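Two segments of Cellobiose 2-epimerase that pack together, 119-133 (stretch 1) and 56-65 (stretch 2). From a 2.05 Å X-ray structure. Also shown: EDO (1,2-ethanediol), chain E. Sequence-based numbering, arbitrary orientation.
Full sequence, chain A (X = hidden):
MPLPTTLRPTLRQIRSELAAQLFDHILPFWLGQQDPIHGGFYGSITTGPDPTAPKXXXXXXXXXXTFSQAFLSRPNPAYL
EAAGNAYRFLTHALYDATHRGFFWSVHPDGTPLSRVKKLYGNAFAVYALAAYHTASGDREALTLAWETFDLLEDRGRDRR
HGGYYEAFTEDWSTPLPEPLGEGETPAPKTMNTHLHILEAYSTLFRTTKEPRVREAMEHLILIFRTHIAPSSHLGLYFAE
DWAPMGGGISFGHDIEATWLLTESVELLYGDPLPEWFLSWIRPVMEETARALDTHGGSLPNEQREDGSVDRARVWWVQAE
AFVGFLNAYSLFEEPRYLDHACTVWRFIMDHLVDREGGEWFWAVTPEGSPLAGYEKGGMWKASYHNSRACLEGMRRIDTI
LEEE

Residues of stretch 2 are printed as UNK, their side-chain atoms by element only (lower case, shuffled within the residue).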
ATOM      1  N   LEU A 119      13.626   5.510  -0.371  1.00 25.45           N
ATOM      2  CA  LEU A 119      13.175   4.802   0.820  1.00 28.77           C
ATOM      3  C   LEU A 119      11.799   4.191   0.597  1.00 24.72           C
ATOM      4  O   LEU A 119      11.524   3.077   1.065  1.00 23.63           O
ATOM      5  CB  LEU A 119      13.170   5.743   2.024  1.00 20.20           C
ATOM      6  CG  LEU A 119      14.553   5.820   2.681  1.00 25.02           C
ATOM      7  CD1 LEU A 119      15.614   6.447   1.761  1.00 23.93           C
ATOM      8  CD2 LEU A 119      14.453   6.550   3.983  1.00 27.30           C
ATOM      9  N   TYR A 120      10.948   4.887  -0.153  1.00 20.24           N
ATOM     10  CA  TYR A 120       9.644   4.334  -0.503  1.00 20.22           C
ATOM     11  C   TYR A 120       9.787   2.941  -1.076  1.00 20.91           C
ATOM     12  O   TYR A 120       9.138   1.998  -0.612  1.00 26.04           O
ATOM     13  CB  TYR A 120       8.941   5.240  -1.491  1.00 31.33           C
ATOM     14  CG  TYR A 120       7.534   4.798  -1.802  1.00 25.55           C
ATOM     15  CD1 TYR A 120       7.275   3.923  -2.851  1.00 35.89           C
ATOM     16  CD2 TYR A 120       6.466   5.248  -1.039  1.00 28.74           C
ATOM     17  CE1 TYR A 120       5.987   3.514  -3.135  1.00 41.55           C
ATOM     18  CE2 TYR A 120       5.166   4.847  -1.324  1.00 32.29           C
ATOM     19  CZ  TYR A 120       4.933   3.982  -2.374  1.00 40.82           C
ATOM     20  OH  TYR A 120       3.641   3.580  -2.657  1.00 50.23           O
ATOM     21  N   GLY A 121      10.642   2.783  -2.082  1.00 22.64           N
ATOM     22  CA  GLY A 121      10.820   1.470  -2.681  1.00 21.13           C
ATOM     23  C   GLY A 121      11.567   0.482  -1.814  1.00 23.08           C
ATOM     24  O   GLY A 121      11.249  -0.710  -1.795  1.00 25.74           O
ATOM     25  N   ASN A 122      12.609   0.952  -1.127  1.00 25.67           N
ATOM     26  CA  ASN A 122      13.313   0.075  -0.202  1.00 25.93           C
ATOM     27  C   ASN A 122      12.404  -0.374   0.946  1.00 22.66           C
ATOM     28  O   ASN A 122      12.543  -1.507   1.436  1.00 20.58           O
ATOM     29  CB  ASN A 122      14.572   0.785   0.307  1.00 20.01           C
ATOM     30  CG  ASN A 122      15.705   0.747  -0.717  1.00 23.66           C
ATOM     31  OD1 ASN A 122      16.551  -0.137  -0.676  1.00 21.61           O
ATOM     32  ND2 ASN A 122      15.693   1.676  -1.660  1.00 20.18           N
ATOM     33  N   ALA A 123      11.467   0.483   1.377  1.00 30.21           N
ATOM     34  CA  ALA A 123      10.431   0.060   2.332  1.00 25.42           C
ATOM     35  C   ALA A 123       9.635  -1.116   1.786  1.00 19.83           C
ATOM     36  O   ALA A 123       9.554  -2.173   2.420  1.00 28.02           O
ATOM     37  CB  ALA A 123       9.477   1.214   2.656  1.00 20.65           C
ATOM     38  N   PHE A 124       9.032  -0.946   0.603  1.00 21.95           N
ATOM     39  CA  PHE A 124       8.259  -2.032   0.007  1.00 23.99           C
ATOM     40  C   PHE A 124       9.074  -3.314  -0.109  1.00 23.61           C
ATOM     41  O   PHE A 124       8.531  -4.405   0.060  1.00 19.80           O
ATOM     42  CB  PHE A 124       7.723  -1.621  -1.373  1.00 29.17           C
ATOM     43  CG  PHE A 124       6.296  -1.162  -1.343  1.00 20.03           C
ATOM     44  CD1 PHE A 124       5.260  -2.081  -1.280  1.00 24.78           C
ATOM     45  CD2 PHE A 124       5.994   0.188  -1.305  1.00 25.47           C
ATOM     46  CE1 PHE A 124       3.916  -1.657  -1.209  1.00 24.88           C
ATOM     47  CE2 PHE A 124       4.669   0.622  -1.222  1.00 25.43           C
ATOM     48  CZ  PHE A 124       3.624  -0.310  -1.186  1.00 22.38           C
ATOM     49  N   ALA A 125      10.379  -3.210  -0.375  1.00 27.61           N
ATOM     50  CA  ALA A 125      11.202  -4.411  -0.425  1.00 19.81           C
ATOM     51  C   ALA A 125      11.217  -5.103   0.931  1.00 19.72           C
ATOM     52  O   ALA A 125      11.097  -6.327   1.017  1.00 25.40           O
ATOM     53  CB  ALA A 125      12.636  -4.072  -0.874  1.00 29.83           C
ATOM     54  N   VAL A 126      11.390  -4.338   2.005  1.00 19.70           N
ATOM     55  CA  VAL A 126      11.368  -4.945   3.331  1.00 27.01           C
ATOM     56  C   VAL A 126      10.020  -5.626   3.562  1.00 24.74           C
ATOM     57  O   VAL A 126       9.954  -6.822   3.873  1.00 21.86           O
ATOM     58  CB  VAL A 126      11.685  -3.890   4.405  1.00 33.74           C
ATOM     59  CG1 VAL A 126      11.271  -4.383   5.825  1.00 34.74           C
ATOM     60  CG2 VAL A 126      13.167  -3.507   4.351  1.00 27.11           C
ATOM     61  N   TYR A 127       8.933  -4.878   3.334  1.00 25.91           N
ATOM     62  CA  TYR A 127       7.558  -5.398   3.424  1.00 21.76           C
ATOM     63  C   TYR A 127       7.402  -6.726   2.690  1.00 19.94           C
ATOM     64  O   TYR A 127       6.951  -7.722   3.264  1.00 21.94           O
ATOM     65  CB  TYR A 127       6.606  -4.340   2.848  1.00 19.70           C
ATOM     66  CG  TYR A 127       5.100  -4.577   2.959  1.00 22.30           C
ATOM     67  CD1 TYR A 127       4.483  -4.805   4.185  1.00 19.68           C
ATOM     68  CD2 TYR A 127       4.287  -4.500   1.816  1.00 21.75           C
ATOM     69  CE1 TYR A 127       3.053  -4.986   4.267  1.00 19.71           C
ATOM     70  CE2 TYR A 127       2.918  -4.656   1.887  1.00 24.70           C
ATOM     71  CZ  TYR A 127       2.298  -4.903   3.109  1.00 21.82           C
ATOM     72  OH  TYR A 127       0.923  -5.085   3.134  1.00 20.42           O
ATOM     73  N   ALA A 128       7.829  -6.774   1.428  1.00 19.68           N
ATOM     74  CA  ALA A 128       7.653  -7.965   0.611  1.00 21.91           C
ATOM     75  C   ALA A 128       8.603  -9.092   0.990  1.00 22.56           C
ATOM     76  O   ALA A 128       8.246 -10.268   0.839  1.00 25.16           O
ATOM     77  CB  ALA A 128       7.834  -7.625  -0.868  1.00 27.10           C
ATOM     78  N   LEU A 129       9.822  -8.770   1.441  1.00 29.01           N
ATOM     79  CA  LEU A 129      10.761  -9.825   1.813  1.00 22.75           C
ATOM     80  C   LEU A 129      10.336 -10.526   3.088  1.00 22.74           C
ATOM     81  O   LEU A 129      10.568 -11.731   3.241  1.00 19.49           O
ATOM     82  CB  LEU A 129      12.167  -9.249   1.986  1.00 30.31           C
ATOM     83  CG  LEU A 129      12.936  -8.952   0.701  1.00 31.36           C
ATOM     84  CD1 LEU A 129      13.908  -7.797   0.937  1.00 33.94           C
ATOM     85  CD2 LEU A 129      13.674 -10.191   0.226  1.00 33.30           C
ATOM     86  N   ALA A 130       9.737  -9.783   4.019  1.00 19.50           N
ATOM     87  CA  ALA A 130       9.192 -10.388   5.223  1.00 23.27           C
ATOM     88  C   ALA A 130       8.045 -11.331   4.879  1.00 26.42           C
ATOM     89  O   ALA A 130       7.984 -12.459   5.384  1.00 24.58           O
ATOM     90  CB  ALA A 130       8.736  -9.290   6.189  1.00 19.45           C
ATOM     91  N   ALA A 131       7.157 -10.900   3.977  1.00 33.65           N
ATOM     92  CA  ALA A 131       6.082 -11.773   3.526  1.00 27.88           C
ATOM     93  C   ALA A 131       6.639 -13.027   2.873  1.00 29.80           C
ATOM     94  O   ALA A 131       6.166 -14.138   3.141  1.00 26.92           O
ATOM     95  CB  ALA A 131       5.173 -11.011   2.565  1.00 28.51           C
ATOM     96  N   TYR A 132       7.670 -12.865   2.029  1.00 28.89           N
ATOM     97  CA  TYR A 132       8.255 -14.010   1.343  1.00 31.39           C
ATOM     98  C   TYR A 132       8.868 -14.983   2.333  1.00 29.84           C
ATOM     99  O   TYR A 132       8.750 -16.203   2.174  1.00 32.65           O
ATOM    100  CB  TYR A 132       9.313 -13.550   0.339  1.00 24.75           C
ATOM    101  CG  TYR A 132       9.851 -14.699  -0.483  1.00 25.31           C
ATOM    102  CD1 TYR A 132       8.988 -15.460  -1.239  1.00 19.69           C
ATOM    103  CD2 TYR A 132      11.201 -15.059  -0.463  1.00 26.27           C
ATOM    104  CE1 TYR A 132       9.418 -16.519  -1.967  1.00 25.06           C
ATOM    105  CE2 TYR A 132      11.660 -16.147  -1.228  1.00 23.62           C
ATOM    106  CZ  TYR A 132      10.739 -16.864  -1.979  1.00 26.16           C
ATOM    107  OH  TYR A 132      11.082 -17.943  -2.766  1.00 31.80           O
ATOM    108  N   HIS A 133       9.552 -14.461   3.346  1.00 31.53           N
ATOM    109  CA  HIS A 133      10.153 -15.325   4.357  1.00 39.31           C
ATOM    110  C   HIS A 133       9.089 -16.185   5.036  1.00 31.26           C
ATOM    111  O   HIS A 133       9.223 -17.415   5.111  1.00 27.93           O
ATOM    112  CB  HIS A 133      10.916 -14.474   5.372  1.00 36.90           C
ATOM    113  CG  HIS A 133      11.336 -15.232   6.588  1.00 37.19           C
ATOM    114  ND1 HIS A 133      12.461 -16.024   6.611  1.00 39.71           N
ATOM    115  CD2 HIS A 133      10.778 -15.334   7.816  1.00 36.63           C
ATOM    116  CE1 HIS A 133      12.581 -16.578   7.805  1.00 42.94           C
ATOM    117  NE2 HIS A 133      11.578 -16.169   8.558  1.00 38.41           N
ATOM    118  N   UNK A  56       9.966  -1.825 -12.316  1.00 30.88           N
ATOM    119  CA  UNK A  56      10.156  -1.007 -11.147  1.00 27.71           C
ATOM    120  C   UNK A  56      10.407  -1.826  -9.897  1.00 31.56           C
ATOM    121  O   UNK A  56       9.989  -2.980  -9.785  1.00 35.68           O
ATOM    122  N   UNK A  57      11.100  -1.192  -8.952  1.00 26.05           N
ATOM    123  CA  UNK A  57      11.310  -1.787  -7.642  1.00 34.83           C
ATOM    124  C   UNK A  57       9.982  -2.013  -6.923  1.00 29.29           C
ATOM    125  O   UNK A  57       9.718  -3.114  -6.434  1.00 26.88           O
ATOM    126  c   UNK A  57      12.771  -2.709  -5.152  1.00 20.17           C
ATOM    127  c   UNK A  57      12.337  -1.243  -5.344  1.00 22.11           C
ATOM    128  c   UNK A  57      13.293  -0.251  -4.648  1.00 20.24           C
ATOM    129  c   UNK A  57      12.224  -0.882  -6.816  1.00 20.37           C
ATOM    130  N   UNK A  58       9.160  -0.959  -6.826  1.00 24.53           N
ATOM    131  CA  UNK A  58       7.844  -1.038  -6.175  1.00 30.87           C
ATOM    132  C   UNK A  58       7.004  -2.159  -6.776  1.00 28.56           C
ATOM    133  O   UNK A  58       6.486  -3.018  -6.062  1.00 24.03           O
ATOM    134  c   UNK A  58       5.784   0.263  -5.519  1.00 23.81           C
ATOM    135  c   UNK A  58       7.979   1.458  -5.812  1.00 24.52           C
ATOM    136  c   UNK A  58       7.107   0.310  -6.288  1.00 22.53           C
ATOM    137  N   UNK A  59       6.846  -2.153  -8.104  1.00 26.22           N
ATOM    138  CA  UNK A  59       5.972  -3.131  -8.750  1.00 30.71           C
ATOM    139  C   UNK A  59       6.459  -4.556  -8.506  1.00 25.26           C
ATOM    140  O   UNK A  59       5.664  -5.449  -8.187  1.00 27.90           O
ATOM    141  s   UNK A  59       5.913  -4.136 -12.640  1.00 69.20           S
ATOM    142  c   UNK A  59       5.080  -3.818 -11.063  1.00 56.35           C
ATOM    143  c   UNK A  59       5.882  -2.829 -10.246  1.00 40.24           C
ATOM    144  c   UNK A  59       7.338  -5.037 -12.042  1.00 58.47           C
ATOM    145  N   UNK A  60       7.768  -4.780  -8.615  1.00 25.97           N
ATOM    146  CA  UNK A  60       8.316  -6.116  -8.403  1.00 26.43           C
ATOM    147  C   UNK A  60       8.134  -6.568  -6.959  1.00 24.06           C
ATOM    148  O   UNK A  60       7.828  -7.738  -6.703  1.00 27.57           O
ATOM    149  c   UNK A  60      10.437  -7.497  -8.531  1.00 22.82           C
ATOM    150  o   UNK A  60       9.912  -5.766 -10.173  1.00 23.98           O
ATOM    151  c   UNK A  60       9.795  -6.119  -8.786  1.00 27.97           C
ATOM    152  N   UNK A  61       8.338  -5.660  -6.000  1.00 22.67           N
ATOM    153  CA  UNK A  61       8.149  -6.012  -4.595  1.00 27.21           C
ATOM    154  C   UNK A  61       6.672  -6.225  -4.267  1.00 22.93           C
ATOM    155  O   UNK A  61       6.328  -7.102  -3.464  1.00 24.56           O
ATOM    156  c   UNK A  61       8.748  -4.929  -3.701  1.00 20.69           C
ATOM    157  N   UNK A  62       5.786  -5.439  -4.879  1.00 25.92           N
ATOM    158  CA  UNK A  62       4.348  -5.658  -4.695  1.00 25.66           C
ATOM    159  C   UNK A  62       3.932  -7.046  -5.172  1.00 28.62           C
ATOM    160  O   UNK A  62       3.172  -7.739  -4.483  1.00 27.28           O
ATOM    161  c   UNK A  62       3.557  -4.567  -5.410  1.00 20.25           C
ATOM    162  n   UNK A  62       2.319   1.319  -4.215  1.00 43.91           N
ATOM    163  c   UNK A  62       2.245   0.227  -4.961  1.00 37.70           C
ATOM    164  n   UNK A  62       1.522   0.245  -6.076  1.00 30.40           N
ATOM    165  c   UNK A  62       2.824  -2.145  -5.335  1.00 28.87           C
ATOM    166  c   UNK A  62       3.597  -3.243  -4.647  1.00 20.23           C
ATOM    167  n   UNK A  62       2.861  -0.893  -4.578  1.00 33.60           N
ATOM    168  N   UNK A  63       4.448  -7.489  -6.327  1.00 20.21           N
ATOM    169  CA  UNK A  63       4.136  -8.837  -6.792  1.00 20.90           C
ATOM    170  C   UNK A  63       4.717  -9.894  -5.864  1.00 25.10           C
ATOM    171  O   UNK A  63       4.070 -10.917  -5.601  1.00 23.75           O
ATOM    172  c   UNK A  63       4.244  -7.546 -10.310  1.00 24.17           C
ATOM    173  c   UNK A  63       2.052  -7.450 -10.225  1.00 24.19           C
ATOM    174  n   UNK A  63       2.468  -8.194  -9.211  1.00 31.24           N
ATOM    175  c   UNK A  63       3.846  -8.282  -9.245  1.00 29.73           C
ATOM    176  c   UNK A  63       4.635  -9.041  -8.221  1.00 20.34           C
ATOM    177  n   UNK A  63       3.110  -7.056 -10.914  1.00 28.00           N
ATOM    178  N   UNK A  64       5.937  -9.668  -5.356  1.00 22.29           N
ATOM    179  CA  UNK A  64       6.479 -10.576  -4.349  1.00 22.05           C
ATOM    180  C   UNK A  64       5.562 -10.660  -3.130  1.00 25.48           C
ATOM    181  O   UNK A  64       5.260 -11.756  -2.643  1.00 24.11           O
ATOM    182  c   UNK A  64       9.880 -10.770  -2.363  1.00 25.08           C
ATOM    183  c   UNK A  64       7.881 -10.142  -3.922  1.00 19.91           C
ATOM    184  c   UNK A  64       8.390 -12.561  -3.355  1.00 19.84           C
ATOM    185  c   UNK A  64       8.449 -11.113  -2.858  1.00 23.04           C
ATOM    186  N   UNK A  65       5.135  -9.505  -2.603  1.00 22.73           N
ATOM    187  CA  UNK A  65       4.250  -9.514  -1.443  1.00 27.73           C
ATOM    188  C   UNK A  65       2.940 -10.215  -1.782  1.00 29.53           C
ATOM    189  O   UNK A  65       2.487 -11.091  -1.043  1.00 30.55           O
ATOM    190  c   UNK A  65       3.991  -8.088  -0.934  1.00 23.05           C
ATOM    191  c   UNK A  65       3.108  -8.032   0.326  1.00 28.01           C
ATOM    192  c   UNK A  65       0.663  -7.960  -0.600  1.00 19.94           C
ATOM    193  n   UNK A  65       2.455  -7.947   2.479  1.00 30.46           N
ATOM    194  c   UNK A  65       1.300  -7.926   1.735  1.00 25.00           C
ATOM    195  c   UNK A  65      -1.000  -7.861   1.175  1.00 19.92           C
ATOM    196  c   UNK A  65      -0.035  -7.880   2.148  1.00 19.83           C
ATOM    197  c   UNK A  65      -0.673  -7.911  -0.180  1.00 27.63           C
ATOM    198  c   UNK A  65       1.669  -7.982   0.375  1.00 22.83           C
ATOM    199  c   UNK A  65       3.533  -8.008   1.631  1.00 28.78           C
TER
HETATM  200  C1  EDO E 501      -1.510  -5.940   6.253  1.00 44.16           C
HETATM  201  O1  EDO E 501      -0.431  -6.779   5.821  1.00 42.58           O
HETATM  202  C2  EDO E 501      -0.979  -4.535   6.485  1.00 38.00           C
HETATM  203  O2  EDO E 501       0.155  -4.360   5.631  1.00 42.71           O

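Position 56 has no side-chain atoms and touches nothing on stretch 1, so it is Gly56. It sits at the N-cap, just before the helix begins.

Position 57 carries four carbons, forked at the second. One tip lies 3.4 Å from Gly121 C; this is a leucine, and the tip is CD2 of Leu57. An ideal CB on Gly121 would fall 2.6 Å from Leu57 CD2, a clash, so the glycine leaves the room that the branched chain fills.

At position 58 a single carbon bears two more, one tip at the edge of the Tyr120 ring and the other over a face of the Phe124 ring. This is Val58: CG2 lies 3.9 Å from Tyr120 CD1, and CG1 is 4.2 Å from Phe124 CD2. A short, forked chain thus meets two aromatics at once.

Position 59, an unbranched chain of two carbons, a sulfur and a carbon, is Met59; position 60, one carbon bearing an oxygen and a carbon, is Thr60. Neither reaches stretch 1, which sets no demand on the type of Met59. Thr60 OG1 instead donates a hydrogen bond to Gly56 O (2.8 Å), tying down the first turn.

Position 61 has one carbon, 3.8 Å from Phe124 O and 4.0 Å from Ala128 CB; it is Ala61. So small a side chain lets the backbones come close.

Position 62 extends three carbons, a nitrogen, and a carbon carrying two nitrogens, reaching both Phe124 and Tyr120. Only a long chain spans this distance: Arg62, with NE 3.5 Å from Phe124 CZ, over the ring face, and NH2 3.0 Å from Tyr120 OH.

Position 63, one carbon and a five-membered ring with two nitrogens, points away from stretch 1, which sets no demand on it. It is His63, its ND1 hydrogen-bonded elsewhere in the structure.

Position 64 repeats the four-carbon fork, pointing toward stretch 1 at Ala128 and Tyr132: a leucine. Leu64 CD2 is 3.6 Å from Ala128 O and CD1 3.6 Å from Tyr132 CD1, so its apolar fork fills the space between them.

Position 65 has fused rings of eight carbons and a nitrogen beyond its CB. The five-membered ring forms an offset stack with Tyr127, centroids 3.9 Å apart and planes at 13°; this is Trp65, whose CD1 lies 3.5 Å from Ala131 CB. The broad, flat indole suits this aromatic neighbour.

The helices run nearly parallel, at 23°, with axes approaching to 8.1 Å. Gly121, Ala61 and Ala128 keep the interface slim, and larger side chains pack around them. Apolar contact and the stack dominate the 733 Å² buried. Beside the stack, 1,2-ethanediol, probably from the crystallisation liquor, shares a hydrogen bond between its O2 and Tyr127 OH (2.7 Å).

Stretch 2 (56-65) GLVMTARHLW
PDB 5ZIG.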